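Local coordinates for long form salivary protein D7L1 (Anopheles stephensi, PDB 3NHI) that binds and sequesters cysteinyl leukotrienes and thromboxane A2 analogues, countering host mediators while the female mosquito takes its blood meal, at residues Gly152-Ala157 / Leu290-His295. Numbering follows the deposited sequence.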
# COMPACT_ATOMS: atom_id res chain seq x y z
N GLY A 152 2.68 11.38 5.16
CA GLY A 152 3.21 12.67 4.73
C GLY A 152 4.62 12.58 4.17
O GLY A 152 5.15 13.57 3.65
N GLU A 153 5.23 11.40 4.27
CA GLU A 153 6.59 11.17 3.79
C GLU A 153 6.50 10.27 2.57
O GLU A 153 5.89 9.21 2.64
CB GLU A 153 7.41 10.48 4.89
CG GLU A 153 8.83 10.10 4.51
CD GLU A 153 9.57 9.38 5.64
OE1 GLU A 153 8.91 8.70 6.46
OE2 GLU A 153 10.81 9.45 5.68
N SER A 154 7.10 10.67 1.45
CA SER A 154 7.06 9.81 0.26
C SER A 154 8.00 8.63 0.44
O SER A 154 8.98 8.71 1.19
CB SER A 154 7.40 10.58 -1.01
OG SER A 154 8.76 10.99 -1.02
N PHE A 155 7.72 7.54 -0.27
CA PHE A 155 8.70 6.46 -0.28
C PHE A 155 10.04 6.91 -0.82
O PHE A 155 11.08 6.49 -0.32
CB PHE A 155 8.19 5.19 -0.96
CG PHE A 155 7.74 4.14 0.02
CD1 PHE A 155 8.67 3.54 0.87
CD2 PHE A 155 6.39 3.77 0.13
CE1 PHE A 155 8.28 2.61 1.83
CE2 PHE A 155 5.99 2.83 1.09
CZ PHE A 155 6.93 2.24 1.93
N HIS A 156 10.02 7.80 -1.82
CA HIS A 156 11.29 8.26 -2.38
C HIS A 156 12.13 8.98 -1.32
O HIS A 156 13.33 8.77 -1.25
CB HIS A 156 11.05 9.16 -3.59
CG HIS A 156 10.24 8.52 -4.67
ND1 HIS A 156 8.96 8.04 -4.46
CD2 HIS A 156 10.50 8.31 -5.99
CE1 HIS A 156 8.48 7.54 -5.59
NE2 HIS A 156 9.39 7.70 -6.53
N ALA A 157 11.50 9.80 -0.48
CA ALA A 157 12.23 10.50 0.58
C ALA A 157 12.67 9.56 1.69
O ALA A 157 13.80 9.66 2.18
CB ALA A 157 11.39 11.63 1.14
N LEU A 290 4.58 18.43 1.32
CA LEU A 290 4.83 17.19 2.05
C LEU A 290 6.33 16.90 2.14
O LEU A 290 7.15 17.65 1.61
CB LEU A 290 4.08 16.03 1.36
CG LEU A 290 2.55 16.19 1.32
CD1 LEU A 290 1.93 15.19 0.35
CD2 LEU A 290 1.90 16.08 2.70
N ASN A 291 6.68 15.82 2.84
CA ASN A 291 8.07 15.42 2.99
C ASN A 291 8.46 14.54 1.80
O ASN A 291 8.39 13.31 1.85
CB ASN A 291 8.27 14.72 4.34
CG ASN A 291 9.71 14.28 4.57
OD1 ASN A 291 10.63 14.66 3.85
ND2 ASN A 291 9.91 13.45 5.59
N THR A 292 8.88 15.19 0.72
CA THR A 292 9.17 14.52 -0.55
C THR A 292 10.55 14.93 -1.07
O THR A 292 11.27 15.70 -0.44
CB THR A 292 8.14 14.88 -1.64
OG1 THR A 292 8.33 16.25 -2.01
CG2 THR A 292 6.72 14.68 -1.15
N THR A 293 10.89 14.41 -2.25
CA THR A 293 12.19 14.68 -2.87
C THR A 293 12.09 15.75 -3.95
O THR A 293 12.98 15.88 -4.78
CB THR A 293 12.82 13.39 -3.46
OG1 THR A 293 11.96 12.85 -4.47
CG2 THR A 293 13.07 12.35 -2.38
N VAL A 294 11.02 16.53 -3.91
CA VAL A 294 10.76 17.58 -4.91
C VAL A 294 11.78 18.72 -4.84
O VAL A 294 12.39 18.97 -3.79
CB VAL A 294 9.30 18.12 -4.76
CG1 VAL A 294 9.16 19.06 -3.56
CG2 VAL A 294 8.82 18.80 -6.06
N HIS A 295 11.97 19.39 -5.97
CA HIS A 295 12.80 20.59 -6.07
C HIS A 295 12.05 21.82 -5.55
O HIS A 295 10.90 22.07 -5.94
CB HIS A 295 13.22 20.85 -7.52
CG HIS A 295 14.17 19.84 -8.06
ND1 HIS A 295 13.78 18.56 -8.42
CD2 HIS A 295 15.50 19.92 -8.34
CE1 HIS A 295 14.83 17.90 -8.88
NE2 HIS A 295 15.88 18.70 -8.84
O HOH W 1 12.52 11.74 5.24
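G152 and S154 bond to the backbone N-H and C=O of N291, respectively, making a single bridge in which E153 pairs with N291. N291 N donates to G152 O at 2.8 Å, and S154 N returns the bond to N291 O at 3.0 Å. The same N291 O also receives a CA-H...O contact from E153 CA at 3.4 Å. The pairing does not extend beyond this one bridge; N291 is also the centre of an inverse gamma turn, and S154 takes the N-cap position of the helix that follows.

Beyond the backbone, the side chains of E153 and N291 run side by side in the same direction. Each has CG anti to its backbone N (chi1 177° and -180°), and the carboxylate and amide planes are only 13° apart. E153 CG packs against N291 ND2, while one water links the polar ends, donating to E153 OE2 and accepting from N291 ND2. The other carboxylate oxygen, OE1, accepts from Q150 N.

At the first turn of the helix, methyl groups make the van der Waals contacts. T293 CG2 reaches A157 N at 3.5 Å and also touches A157 CB, which itself lies 3.5 Å from N291 O. S154 OG accepts from A157 N at 3.0 Å as the capping bond, and also lies 3.6 Å from T292 CA.

Carboxylate E262 of helix 251-266 hydrogen-bonds both S154 OG and T293 OG1, tying the two segments to one acidic group, and R176 NE also bonds T293 OG1. The contact thus lays the C-terminal tail, just after helix 280-288, across the start of helix 155-163 in the second odorant-binding-type domain, with helix 251-266 packed against both segments.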